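Local coordinates for Peptide/nickel transport system substrate-binding protein (Listeria monocytogenes serotype 1/2a, PDB 5KZT) that binds peptides and, as a member of the family 5 solute-binding proteins, probably delivers them to a membrane transporter for uptake, at residues Q44-L49 / L189-F194; G48-D53 / S159-P164; L80-K85 / D142-E147; Y99-A104 / P164-L169; A119-G124 / E147-K152. All blocks are in the same frame, centred on the assembly; numbering follows the deposited sequence.

Contact 1. Residues Q44-L49 / L189-F194; sequences QTNEGL and LFNGPF
T45 and N46, where helix 36-45 runs out into a loop, are hydrogen-bonded to the segment leading into strand 194-197, an outer strand of a mixed sheet. The dense part centres on N46 and N191, whose side chains cross at about a right angle. N46 ND2 donates almost straight to L189 O (177°), in the amide plane and on a lone pair of that carbonyl. Its other bond goes to N191 OD1 (3.1 Å), which E47 N reaches from the opposite face at 2.9 Å. A primary amide suits N191 because it donates as well: ND2 bonds E47 O. With no CB to run into N46 N and T45 C, G192 brings its CA within 3.9 Å of N46 CA and gives its N-H to T45 O, while F194 N donates to Q44 O at 3.0 Å. The looser side lies along E47. Its extended chain comes no nearer to P193 than 4.5 Å, OE1 to CD, and its carboxylate turns instead to Y214 and W215. Even this side is buried. F190 presents CD1 to T45 CB, obliquely to the ring. F194 O, buried without a conventional partner, receives the C-H of T45 CA at 3.1 Å.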
# COMPACT_ATOMS: atom_id res chain seq x y z
N GLN A 44 6.34 -8.63 -9.68
CA GLN A 44 6.77 -9.06 -11.02
C GLN A 44 7.89 -10.10 -10.97
O GLN A 44 8.02 -10.92 -11.89
CB GLN A 44 7.27 -7.88 -11.84
CG GLN A 44 6.46 -6.59 -11.71
CD GLN A 44 4.96 -6.77 -11.86
OE1 GLN A 44 4.49 -7.56 -12.68
NE2 GLN A 44 4.20 -6.01 -11.10
N THR A 45 8.71 -10.01 -9.92
CA THR A 45 9.96 -10.76 -9.82
C THR A 45 9.86 -11.99 -8.92
O THR A 45 10.73 -12.85 -8.94
CB THR A 45 11.10 -9.85 -9.33
OG1 THR A 45 10.82 -9.37 -8.02
CG2 THR A 45 11.24 -8.64 -10.21
N ASN A 46 8.79 -12.06 -8.14
CA ASN A 46 8.61 -13.16 -7.21
C ASN A 46 7.15 -13.55 -7.16
O ASN A 46 6.29 -12.83 -7.66
CB ASN A 46 9.12 -12.74 -5.85
CG ASN A 46 10.62 -12.53 -5.84
OD1 ASN A 46 11.10 -11.43 -6.06
ND2 ASN A 46 11.36 -13.61 -5.66
N GLU A 47 6.89 -14.71 -6.56
CA GLU A 47 5.56 -15.27 -6.61
C GLU A 47 5.32 -16.17 -5.40
O GLU A 47 6.21 -16.90 -4.98
CB GLU A 47 5.39 -16.05 -7.92
CG GLU A 47 4.00 -16.63 -8.17
CD GLU A 47 3.95 -17.40 -9.47
OE1 GLU A 47 3.66 -16.78 -10.53
OE2 GLU A 47 4.22 -18.62 -9.45
N GLY A 48 4.11 -16.10 -4.85
CA GLY A 48 3.71 -16.94 -3.72
C GLY A 48 2.82 -18.10 -4.13
O GLY A 48 2.85 -18.54 -5.30
N LEU A 49 2.03 -18.58 -3.17
CA LEU A 49 1.14 -19.72 -3.37
C LEU A 49 0.01 -19.40 -4.34
O LEU A 49 -0.41 -20.27 -5.08
CB LEU A 49 0.56 -20.22 -2.07
CG LEU A 49 1.57 -20.74 -1.06
CD1 LEU A 49 0.88 -20.93 0.28
CD2 LEU A 49 2.21 -22.04 -1.53
N LEU A 189 17.02 -12.73 -5.36
CA LEU A 189 16.69 -13.92 -6.17
C LEU A 189 15.23 -13.90 -6.60
O LEU A 189 14.36 -13.43 -5.87
CB LEU A 189 16.93 -15.22 -5.40
CG LEU A 189 18.25 -15.96 -5.38
CD1 LEU A 189 18.04 -17.35 -4.76
CD2 LEU A 189 18.91 -16.06 -6.75
N PHE A 190 14.97 -14.46 -7.77
CA PHE A 190 13.68 -14.32 -8.45
C PHE A 190 13.03 -15.68 -8.69
O PHE A 190 13.71 -16.65 -9.03
CB PHE A 190 13.89 -13.56 -9.77
CG PHE A 190 14.79 -12.37 -9.64
CD1 PHE A 190 14.42 -11.29 -8.82
CD2 PHE A 190 16.04 -12.34 -10.26
CE1 PHE A 190 15.27 -10.19 -8.67
CE2 PHE A 190 16.89 -11.25 -10.10
CZ PHE A 190 16.51 -10.17 -9.31
N ASN A 191 11.72 -15.75 -8.45
CA ASN A 191 10.94 -16.93 -8.81
C ASN A 191 9.66 -16.55 -9.53
O ASN A 191 8.76 -17.37 -9.65
CB ASN A 191 10.64 -17.80 -7.57
CG ASN A 191 9.56 -17.22 -6.67
OD1 ASN A 191 9.51 -16.02 -6.45
ND2 ASN A 191 8.70 -18.09 -6.14
N GLY A 192 9.61 -15.33 -10.06
CA GLY A 192 8.42 -14.81 -10.73
C GLY A 192 8.66 -14.67 -12.22
O GLY A 192 9.68 -15.11 -12.73
N PRO A 193 7.69 -14.07 -12.94
CA PRO A 193 7.82 -13.91 -14.40
C PRO A 193 9.04 -13.15 -14.90
O PRO A 193 9.50 -13.41 -16.02
CB PRO A 193 6.53 -13.16 -14.79
CG PRO A 193 5.56 -13.49 -13.70
CD PRO A 193 6.34 -13.74 -12.45
N PHE A 194 9.55 -12.22 -14.09
CA PHE A 194 10.65 -11.36 -14.48
C PHE A 194 11.80 -11.40 -13.47
O PHE A 194 11.59 -11.71 -12.29
CB PHE A 194 10.13 -9.93 -14.65
CG PHE A 194 9.07 -9.80 -15.71
CD1 PHE A 194 9.43 -9.67 -17.04
CD2 PHE A 194 7.73 -9.81 -15.39
CE1 PHE A 194 8.45 -9.57 -18.04
CE2 PHE A 194 6.75 -9.73 -16.37
CZ PHE A 194 7.12 -9.59 -17.71

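Contact 2. Residues G48-D53 / S159-P164; sequences GLYALD and SLFAFP
L49 lays CD1 over one face of the F161 ring, offset toward the rim, 4.2 Å from the ring centroid and 13° off the normal, a CH-pi contact. Next to it Y50 runs alongside F161, pointing the same way, with the ring planes 32° apart. Y50 CD1 meets F161 CD2 at 3.7 Å, at the edge of the phenylalanine. The close approach is made by A162, whose single methyl lets the two backbones come together: its CA-H points at Y50 O (3.3 Å), and its CB meets L52 CD1 at 3.8 Å. The arrangement sets a small antiparallel pair of strands, 50-52 with 58-60, against helix 157-161 and the chain that follows it. Leucine and aromatic side chains suit this place, where no direct hydrogen bond crosses; a water does so instead, accepting from L49 N at 2.9 Å and donating to F161 O at 2.8 Å. Beyond F161, W101 of helix 94-105 continues the aromatic packing, and Y97 of that helix touches L49.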
# COMPACT_ATOMS: atom_id res chain seq x y z
N GLY A 48 4.11 -16.10 -4.85
CA GLY A 48 3.71 -16.94 -3.72
C GLY A 48 2.82 -18.10 -4.13
O GLY A 48 2.85 -18.54 -5.30
N LEU A 49 2.03 -18.58 -3.17
CA LEU A 49 1.14 -19.72 -3.37
C LEU A 49 0.01 -19.40 -4.34
O LEU A 49 -0.41 -20.27 -5.08
CB LEU A 49 0.56 -20.22 -2.07
CG LEU A 49 1.57 -20.74 -1.06
CD1 LEU A 49 0.88 -20.93 0.28
CD2 LEU A 49 2.21 -22.04 -1.53
N TYR A 50 -0.47 -18.15 -4.30
CA TYR A 50 -1.56 -17.68 -5.14
C TYR A 50 -1.11 -16.38 -5.79
O TYR A 50 -0.19 -15.75 -5.32
CB TYR A 50 -2.81 -17.42 -4.32
CG TYR A 50 -3.61 -18.66 -3.95
CD1 TYR A 50 -3.14 -19.58 -3.02
CD2 TYR A 50 -4.85 -18.93 -4.56
CE1 TYR A 50 -3.87 -20.72 -2.70
CE2 TYR A 50 -5.57 -20.06 -4.24
CZ TYR A 50 -5.07 -20.94 -3.31
OH TYR A 50 -5.81 -22.06 -3.04
N ALA A 51 -1.78 -16.01 -6.87
CA ALA A 51 -1.62 -14.71 -7.48
C ALA A 51 -2.97 -14.31 -8.09
O ALA A 51 -3.69 -15.18 -8.61
CB ALA A 51 -0.51 -14.78 -8.52
N LEU A 52 -3.32 -13.03 -8.03
CA LEU A 52 -4.58 -12.53 -8.61
C LEU A 52 -4.64 -12.78 -10.10
O LEU A 52 -3.69 -12.48 -10.81
CB LEU A 52 -4.78 -11.02 -8.32
CG LEU A 52 -5.50 -10.72 -7.00
CD1 LEU A 52 -5.00 -11.57 -5.85
CD2 LEU A 52 -5.47 -9.24 -6.65
N ASP A 53 -5.76 -13.34 -10.55
CA ASP A 53 -6.01 -13.60 -11.96
C ASP A 53 -6.65 -12.38 -12.64
O ASP A 53 -6.84 -11.32 -12.03
CB ASP A 53 -6.87 -14.88 -12.14
CG ASP A 53 -8.33 -14.71 -11.70
OD1 ASP A 53 -8.79 -13.57 -11.48
OD2 ASP A 53 -9.02 -15.74 -11.58
N SER A 159 -6.05 -14.27 -0.49
CA SER A 159 -5.51 -12.93 -0.79
C SER A 159 -4.20 -12.66 -0.03
O SER A 159 -3.26 -12.06 -0.56
CB SER A 159 -6.54 -11.83 -0.49
OG SER A 159 -7.73 -11.98 -1.23
N LEU A 160 -4.14 -13.15 1.21
CA LEU A 160 -2.86 -13.11 1.95
C LEU A 160 -1.80 -13.94 1.24
O LEU A 160 -0.67 -13.48 1.06
CB LEU A 160 -3.02 -13.53 3.41
CG LEU A 160 -4.01 -12.68 4.23
CD1 LEU A 160 -4.16 -13.20 5.66
CD2 LEU A 160 -3.58 -11.22 4.28
N PHE A 161 -2.17 -15.15 0.81
CA PHE A 161 -1.22 -16.02 0.08
C PHE A 161 -0.71 -15.36 -1.22
O PHE A 161 0.37 -15.67 -1.70
CB PHE A 161 -1.86 -17.35 -0.29
CG PHE A 161 -2.21 -18.24 0.87
CD1 PHE A 161 -1.63 -18.10 2.14
CD2 PHE A 161 -3.12 -19.28 0.67
CE1 PHE A 161 -1.97 -18.97 3.17
CE2 PHE A 161 -3.45 -20.15 1.70
CZ PHE A 161 -2.87 -19.99 2.95
N ALA A 162 -1.50 -14.45 -1.78
CA ALA A 162 -1.10 -13.67 -2.95
C ALA A 162 -0.35 -12.37 -2.62
O ALA A 162 -0.04 -11.59 -3.52
CB ALA A 162 -2.35 -13.36 -3.76
N PHE A 163 -0.07 -12.12 -1.34
CA PHE A 163 0.53 -10.86 -0.92
C PHE A 163 2.03 -11.06 -0.65
O PHE A 163 2.42 -12.07 -0.07
CB PHE A 163 -0.20 -10.33 0.32
CG PHE A 163 0.13 -8.91 0.63
CD1 PHE A 163 -0.44 -7.88 -0.11
CD2 PHE A 163 1.04 -8.59 1.64
CE1 PHE A 163 -0.10 -6.56 0.15
CE2 PHE A 163 1.37 -7.27 1.91
CZ PHE A 163 0.80 -6.25 1.16
N PRO A 164 2.89 -10.11 -1.07
CA PRO A 164 4.34 -10.38 -1.01
C PRO A 164 4.96 -10.85 0.31
O PRO A 164 5.90 -11.63 0.28
CB PRO A 164 4.93 -9.04 -1.46
CG PRO A 164 3.97 -8.61 -2.50
CD PRO A 164 2.63 -8.89 -1.86
O HOH W 1 2.36 -17.32 -0.55

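Contact 3. Residues L80-K85 / D142-E147; sequences LREDAK and DDYTLE
Y144 N, on the residue that meets L80 across the contact, donates to D142 OD1, which T145 OG1 also grips; the two come within 3.0 Å of that oxygen from opposite faces of the carboxylate plane and brace the turn. The first bond makes an Asx turn, and the backbone from D142 to T145 forms a type I beta turn. Across the contact, L80 N donates to Y144 O at 2.8 Å, nearly straight (165°). This bond lies just past the end of strand 75-79, which runs antiparallel to strand 145-149 in a four-stranded sheet. On the inner side L80 CD2 packs on L146 CD1 at 4.1 Å; two leucines suit this spot because A94 and Y97 of helix 94-105 cover them both. On the outer side the aliphatic part of E82 lies on Y144: its CG sits over one ring face, 4.2 Å from the centroid. With CG anti to the carbonyl carbon (chi1 -58°), the methylene is placed for this CH-pi contact, and the exposed residue can keep its charge near solvent. Within the loop, R81 holds D83 side-on, NE to OD1 (2.8 Å) and NH2 to OD2, while W215 makes a cation-pi contact with R81.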
# COMPACT_ATOMS: atom_id res chain seq x y z
N LEU A 80 2.94 -28.17 -3.58
CA LEU A 80 3.69 -27.14 -4.28
C LEU A 80 4.12 -27.61 -5.67
O LEU A 80 4.30 -28.80 -5.89
CB LEU A 80 4.93 -26.76 -3.48
CG LEU A 80 4.67 -26.26 -2.07
CD1 LEU A 80 6.00 -25.97 -1.38
CD2 LEU A 80 3.80 -25.01 -2.12
N ARG A 81 4.30 -26.67 -6.59
CA ARG A 81 4.81 -26.99 -7.92
C ARG A 81 6.20 -27.64 -7.81
O ARG A 81 7.08 -27.11 -7.15
CB ARG A 81 4.90 -25.73 -8.79
CG ARG A 81 3.56 -25.15 -9.19
CD ARG A 81 3.70 -24.31 -10.45
NE ARG A 81 3.88 -25.17 -11.61
CZ ARG A 81 2.90 -25.64 -12.38
NH1 ARG A 81 1.62 -25.32 -12.16
NH2 ARG A 81 3.22 -26.41 -13.43
N GLU A 82 6.39 -28.76 -8.47
CA GLU A 82 7.69 -29.42 -8.48
C GLU A 82 8.60 -28.94 -9.60
O GLU A 82 9.75 -29.38 -9.67
CB GLU A 82 7.49 -30.93 -8.51
CG GLU A 82 6.67 -31.34 -7.29
CD GLU A 82 6.52 -32.81 -7.07
OE1 GLU A 82 5.69 -33.14 -6.19
OE2 GLU A 82 7.22 -33.62 -7.73
N ASP A 83 8.09 -28.05 -10.45
CA ASP A 83 8.89 -27.44 -11.53
C ASP A 83 9.27 -25.97 -11.28
O ASP A 83 9.85 -25.34 -12.15
CB ASP A 83 8.15 -27.60 -12.87
CG ASP A 83 6.86 -26.80 -12.94
OD1 ASP A 83 6.48 -26.13 -11.96
OD2 ASP A 83 6.21 -26.83 -14.01
N ALA A 84 8.95 -25.44 -10.09
CA ALA A 84 9.30 -24.07 -9.75
C ALA A 84 10.77 -23.97 -9.30
O ALA A 84 11.25 -24.79 -8.49
CB ALA A 84 8.37 -23.54 -8.68
N LYS A 85 11.47 -22.99 -9.86
CA LYS A 85 12.87 -22.77 -9.60
C LYS A 85 13.16 -21.32 -9.22
O LYS A 85 12.45 -20.39 -9.63
CB LYS A 85 13.67 -23.13 -10.84
CG LYS A 85 13.86 -24.62 -11.01
CD LYS A 85 14.74 -24.93 -12.21
CE LYS A 85 14.61 -26.39 -12.61
NZ LYS A 85 14.62 -27.33 -11.44
N ASP A 142 6.77 -32.28 3.58
CA ASP A 142 7.91 -32.76 2.84
C ASP A 142 8.38 -31.58 1.96
O ASP A 142 7.84 -30.46 2.08
CB ASP A 142 7.59 -34.06 2.07
CG ASP A 142 6.50 -33.91 0.99
OD1 ASP A 142 6.37 -32.87 0.33
OD2 ASP A 142 5.76 -34.89 0.76
N ASP A 143 9.37 -31.79 1.10
CA ASP A 143 9.91 -30.67 0.34
C ASP A 143 8.91 -29.98 -0.60
O ASP A 143 9.12 -28.81 -0.95
CB ASP A 143 11.21 -31.08 -0.38
CG ASP A 143 12.37 -31.31 0.60
OD1 ASP A 143 12.28 -30.86 1.76
OD2 ASP A 143 13.37 -31.97 0.24
N TYR A 144 7.82 -30.66 -0.98
CA TYR A 144 6.81 -30.05 -1.85
C TYR A 144 5.38 -30.05 -1.27
O TYR A 144 4.41 -29.97 -2.02
CB TYR A 144 6.87 -30.72 -3.23
CG TYR A 144 8.23 -30.48 -3.86
CD1 TYR A 144 8.49 -29.29 -4.55
CD2 TYR A 144 9.28 -31.39 -3.69
CE1 TYR A 144 9.75 -29.03 -5.08
CE2 TYR A 144 10.54 -31.14 -4.21
CZ TYR A 144 10.77 -29.96 -4.90
OH TYR A 144 12.03 -29.72 -5.42
N THR A 145 5.26 -30.12 0.06
CA THR A 145 3.95 -30.08 0.73
C THR A 145 4.02 -29.22 2.00
O THR A 145 4.90 -29.43 2.85
CB THR A 145 3.48 -31.50 1.12
OG1 THR A 145 3.48 -32.32 -0.05
CG2 THR A 145 2.05 -31.48 1.75
N LEU A 146 3.09 -28.27 2.10
CA LEU A 146 2.90 -27.46 3.31
C LEU A 146 1.62 -27.84 4.03
O LEU A 146 0.60 -28.20 3.39
CB LEU A 146 2.80 -25.98 2.97
CG LEU A 146 4.04 -25.28 2.45
CD1 LEU A 146 3.65 -23.93 1.88
CD2 LEU A 146 5.10 -25.13 3.54
N GLU A 147 1.67 -27.77 5.36
CA GLU A 147 0.49 -27.72 6.16
C GLU A 147 0.47 -26.36 6.86
O GLU A 147 1.36 -26.08 7.67
CB GLU A 147 0.44 -28.83 7.19
CG GLU A 147 -0.92 -28.93 7.86
CD GLU A 147 -0.92 -29.81 9.09
OE1 GLU A 147 -0.39 -29.37 10.16
OE2 GLU A 147 -1.46 -30.93 9.01

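Contact 4. Residues Y99-A104 / P164-L169; sequences YSWRRA and PTFFPL
W101 and F166 meet edge-to-face: F166 CD2 stands 3.7 Å above the indole plane, toward its rim, with the two planes at 81°. The same indole also donates, NE1 to F166 O at 2.9 Å, from above the carbonyl plane, so tryptophan serves here both as a flat apolar surface and as a hydrogen-bond donor. One residue earlier, S100 OG donates to F167 O at 2.7 Å; chi1 of 71° sets OG between the backbone N and the carbonyl carbon. Next to it L169 packs its CB and CD1 on S100 CB, and Y99 CE2, at the ring edge, is 3.9 Å from L169 CB. R103 passes across L169 at about a right angle, its NH1 3.5 Å from CD1, while its charge is paired with D29. In the next shell F117 stacks on F166 and meets W101 edge-to-face, and F161 also touches W101. A water lies 2.8 Å from S100 O and also near T165 O. The contact joins helix 94-105 to the 3-10 turn and loop that lead to helix 171-177. F166 O and F167 O, in irregular buried chain, thus each accept from a side-chain donor of the helix, W101 NE1 and S100 OG.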
# COMPACT_ATOMS: atom_id res chain seq x y z
N TYR A 99 10.73 -20.82 6.03
CA TYR A 99 11.74 -19.81 6.34
C TYR A 99 11.17 -18.39 6.27
O TYR A 99 11.35 -17.63 7.20
CB TYR A 99 12.95 -19.95 5.42
CG TYR A 99 13.87 -18.77 5.52
CD1 TYR A 99 14.65 -18.55 6.67
CD2 TYR A 99 13.94 -17.85 4.50
CE1 TYR A 99 15.48 -17.45 6.77
CE2 TYR A 99 14.77 -16.75 4.59
CZ TYR A 99 15.53 -16.55 5.73
OH TYR A 99 16.33 -15.43 5.79
N SER A 100 10.50 -18.04 5.18
CA SER A 100 10.07 -16.64 5.00
C SER A 100 8.92 -16.22 5.92
O SER A 100 8.88 -15.08 6.36
CB SER A 100 9.73 -16.32 3.56
OG SER A 100 8.54 -16.94 3.18
N TRP A 101 7.99 -17.10 6.20
CA TRP A 101 6.92 -16.75 7.14
C TRP A 101 7.50 -16.61 8.56
O TRP A 101 7.15 -15.67 9.28
CB TRP A 101 5.82 -17.77 7.11
CG TRP A 101 5.04 -17.84 5.83
CD1 TRP A 101 5.43 -17.45 4.58
CD2 TRP A 101 3.75 -18.40 5.69
NE1 TRP A 101 4.44 -17.74 3.66
CE2 TRP A 101 3.40 -18.32 4.32
CE3 TRP A 101 2.83 -18.92 6.60
CZ2 TRP A 101 2.16 -18.78 3.84
CZ3 TRP A 101 1.60 -19.39 6.12
CH2 TRP A 101 1.29 -19.30 4.76
N ARG A 102 8.44 -17.48 8.94
CA ARG A 102 9.10 -17.30 10.23
C ARG A 102 9.88 -15.97 10.24
O ARG A 102 9.87 -15.26 11.25
CB ARG A 102 10.01 -18.47 10.56
CG ARG A 102 9.32 -19.79 10.82
CD ARG A 102 10.34 -20.89 11.09
NE ARG A 102 9.72 -22.19 11.33
CZ ARG A 102 10.38 -23.33 11.53
NH1 ARG A 102 11.70 -23.36 11.58
NH2 ARG A 102 9.70 -24.44 11.71
N ARG A 103 10.53 -15.63 9.13
CA ARG A 103 11.24 -14.35 9.00
C ARG A 103 10.31 -13.16 9.24
O ARG A 103 10.69 -12.21 9.91
CB ARG A 103 11.92 -14.20 7.62
CG ARG A 103 12.76 -12.94 7.43
CD ARG A 103 13.67 -13.09 6.22
NE ARG A 103 14.55 -11.93 6.03
CZ ARG A 103 14.35 -10.94 5.16
NH1 ARG A 103 13.29 -10.91 4.35
NH2 ARG A 103 15.23 -9.95 5.09
N ALA A 104 9.12 -13.22 8.65
CA ALA A 104 8.13 -12.15 8.77
C ALA A 104 7.65 -11.90 10.19
O ALA A 104 7.43 -10.75 10.55
CB ALA A 104 6.93 -12.39 7.86
N PRO A 164 2.89 -10.11 -1.07
CA PRO A 164 4.34 -10.38 -1.01
C PRO A 164 4.96 -10.85 0.31
O PRO A 164 5.90 -11.63 0.28
CB PRO A 164 4.93 -9.04 -1.46
CG PRO A 164 3.97 -8.61 -2.50
CD PRO A 164 2.63 -8.89 -1.86
N THR A 165 4.41 -10.44 1.45
CA THR A 165 4.95 -10.85 2.76
C THR A 165 4.88 -12.37 2.97
O THR A 165 5.67 -12.93 3.74
CB THR A 165 4.22 -10.14 3.93
OG1 THR A 165 3.77 -8.85 3.51
CG2 THR A 165 5.16 -9.99 5.15
N PHE A 166 3.96 -13.03 2.27
CA PHE A 166 3.76 -14.47 2.32
C PHE A 166 4.48 -15.23 1.17
O PHE A 166 4.34 -16.43 1.06
CB PHE A 166 2.26 -14.77 2.27
CG PHE A 166 1.52 -14.32 3.48
CD1 PHE A 166 1.21 -12.98 3.67
CD2 PHE A 166 1.14 -15.23 4.47
CE1 PHE A 166 0.52 -12.57 4.83
CE2 PHE A 166 0.45 -14.81 5.61
CZ PHE A 166 0.16 -13.49 5.79
N PHE A 167 5.26 -14.53 0.35
CA PHE A 167 6.06 -15.18 -0.69
C PHE A 167 7.20 -15.96 -0.03
O PHE A 167 7.66 -15.58 1.04
CB PHE A 167 6.66 -14.14 -1.64
CG PHE A 167 5.66 -13.48 -2.56
CD1 PHE A 167 4.28 -13.73 -2.49
CD2 PHE A 167 6.12 -12.56 -3.50
CE1 PHE A 167 3.40 -13.09 -3.35
CE2 PHE A 167 5.24 -11.93 -4.36
CZ PHE A 167 3.88 -12.19 -4.29
N PRO A 168 7.69 -17.03 -0.69
CA PRO A 168 8.87 -17.76 -0.22
C PRO A 168 10.16 -16.97 -0.42
O PRO A 168 10.22 -16.03 -1.22
CB PRO A 168 8.86 -19.02 -1.07
CG PRO A 168 8.25 -18.58 -2.37
CD PRO A 168 7.25 -17.51 -2.02
N LEU A 169 11.17 -17.33 0.38
CA LEU A 169 12.53 -16.81 0.25
C LEU A 169 13.52 -17.96 0.35
O LEU A 169 13.28 -18.94 1.06
CB LEU A 169 12.81 -15.78 1.34
CG LEU A 169 12.05 -14.46 1.18
CD1 LEU A 169 12.19 -13.63 2.45
CD2 LEU A 169 12.55 -13.68 -0.04
O HOH W 2 8.35 -13.05 4.50

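Contact 5. Residues A119-G124 / E147-K152; sequences AIKNGG and EVTLSK
The flat groups joining A119 to S151 and K121 to T149 are peptide carbonyls; no aromatic ring belongs to either segment. S151 N stands above the plane of the A119 carbonyl, 47° out of it, at 2.8 Å from A119 O. K121 N approaches T149 O at 2.9 Å with a smaller tilt of 24°. The two bonds flank I120 and L150, which form a single antiparallel bridge as a non-hydrogen-bonded pair just past the end of strand 145-149. I120 then begins a type II turn to G123, closed by G123 N on I120 O, which leads into helix 123-127; asparagine suits N122, whose backbone takes a positive phi (71°). On the buried side I120 CD1 meets L150 CD2 at 3.8 Å and V148 CG1 at 4.1 Å, and W101 of helix 94-105 packs against I120 and V148. On the other side K121 runs alongside T149, its CD 3.8 Å from T149 CG2, an aliphatic contact from which the ammonium end leads off. S151 OG bonds D118 O. I120, V148 and L150 inside, K121, T149 and S151 toward solvent: the backbone bonds tie 119-121 to the chain that leaves the strand, while side-chain character sorts buried face from exposed one.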
# COMPACT_ATOMS: atom_id res chain seq x y z
N ALA A 119 -3.45 -14.07 11.24
CA ALA A 119 -4.24 -15.12 10.58
C ALA A 119 -3.65 -16.53 10.74
O ALA A 119 -4.40 -17.49 10.64
CB ALA A 119 -4.39 -14.81 9.11
N ILE A 120 -2.33 -16.64 10.98
CA ILE A 120 -1.62 -17.92 11.09
C ILE A 120 -1.48 -18.27 12.58
O ILE A 120 -1.25 -17.40 13.41
CB ILE A 120 -0.23 -17.87 10.40
CG1 ILE A 120 -0.34 -17.30 8.97
CG2 ILE A 120 0.44 -19.24 10.37
CD1 ILE A 120 -1.38 -17.95 8.08
N LYS A 121 -1.63 -19.56 12.88
CA LYS A 121 -1.59 -20.05 14.24
C LYS A 121 -0.28 -19.58 14.89
O LYS A 121 0.79 -19.75 14.32
CB LYS A 121 -1.67 -21.57 14.28
CG LYS A 121 -1.62 -22.12 15.70
CD LYS A 121 -1.79 -23.63 15.75
CE LYS A 121 -1.66 -24.08 17.19
NZ LYS A 121 -1.73 -25.57 17.25
N ASN A 122 -0.41 -18.98 16.07
CA ASN A 122 0.72 -18.44 16.86
C ASN A 122 1.39 -17.18 16.32
O ASN A 122 2.33 -16.70 16.93
CB ASN A 122 1.77 -19.52 17.15
CG ASN A 122 1.23 -20.63 18.04
OD1 ASN A 122 0.37 -20.38 18.88
ND2 ASN A 122 1.73 -21.85 17.85
N GLY A 123 0.95 -16.65 15.18
CA GLY A 123 1.61 -15.48 14.61
C GLY A 123 1.65 -14.28 15.55
O GLY A 123 2.72 -13.68 15.76
N GLY A 124 0.50 -13.95 16.14
CA GLY A 124 0.40 -12.87 17.12
C GLY A 124 1.36 -13.02 18.28
O GLY A 124 2.10 -12.09 18.62
N GLU A 147 1.67 -27.77 5.36
CA GLU A 147 0.49 -27.72 6.16
C GLU A 147 0.47 -26.36 6.86
O GLU A 147 1.36 -26.08 7.67
CB GLU A 147 0.44 -28.83 7.19
CG GLU A 147 -0.92 -28.93 7.86
CD GLU A 147 -0.92 -29.81 9.09
OE1 GLU A 147 -0.39 -29.37 10.16
OE2 GLU A 147 -1.46 -30.93 9.01
N VAL A 148 -0.54 -25.55 6.54
CA VAL A 148 -0.74 -24.22 7.16
C VAL A 148 -1.94 -24.31 8.09
O VAL A 148 -3.02 -24.75 7.68
CB VAL A 148 -0.98 -23.14 6.08
CG1 VAL A 148 -1.36 -21.79 6.71
CG2 VAL A 148 0.24 -23.00 5.18
N THR A 149 -1.75 -23.89 9.33
CA THR A 149 -2.81 -23.89 10.32
C THR A 149 -3.13 -22.43 10.64
O THR A 149 -2.23 -21.65 11.01
CB THR A 149 -2.41 -24.69 11.60
OG1 THR A 149 -2.09 -26.03 11.25
CG2 THR A 149 -3.57 -24.74 12.59
N LEU A 150 -4.39 -22.06 10.48
CA LEU A 150 -4.82 -20.69 10.73
C LEU A 150 -5.16 -20.53 12.19
O LEU A 150 -5.44 -21.50 12.88
CB LEU A 150 -6.05 -20.33 9.90
CG LEU A 150 -5.91 -20.58 8.40
CD1 LEU A 150 -7.16 -20.06 7.71
CD2 LEU A 150 -4.66 -19.92 7.86
N SER A 151 -5.20 -19.28 12.65
CA SER A 151 -5.63 -18.99 14.01
C SER A 151 -7.15 -19.12 14.12
O SER A 151 -7.67 -19.44 15.18
CB SER A 151 -5.17 -17.59 14.40
OG SER A 151 -5.72 -16.63 13.54
N LYS A 152 -7.85 -18.85 13.02
CA LYS A 152 -9.29 -18.99 12.93
C LYS A 152 -9.65 -18.97 11.46
O LYS A 152 -8.81 -18.57 10.65
CB LYS A 152 -9.99 -17.85 13.66
CG LYS A 152 -9.70 -16.44 13.15
CD LYS A 152 -10.49 -15.44 14.01
CE LYS A 152 -10.63 -14.09 13.34
NZ LYS A 152 -9.28 -13.52 13.05

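Overall arrangement
Contacts 1, 2 and 4 are buried, whereas contacts 3 and 5 are partly exposed and sit at the two ends of strand 145-149. Contacts 1 and 2 start from the same chain segment and share G48 and L49: the first is rich in hydrogen bonds, the second apolar with one bridging water. Contact 4 touches both, F167 packing against G48. It also reaches contact 5 through W101, which meets I120 and V148, and contact 2 through F161. L49 CD2 packs on L80 CD2, linking contacts 1 and 2 to contact 3. Contact 3 carries a salt bridge within its loop, contact 5 lysines at its rim; contact 2 is mainly apolar and aromatic, and contact 4 adds side-chain bonds to carbonyls.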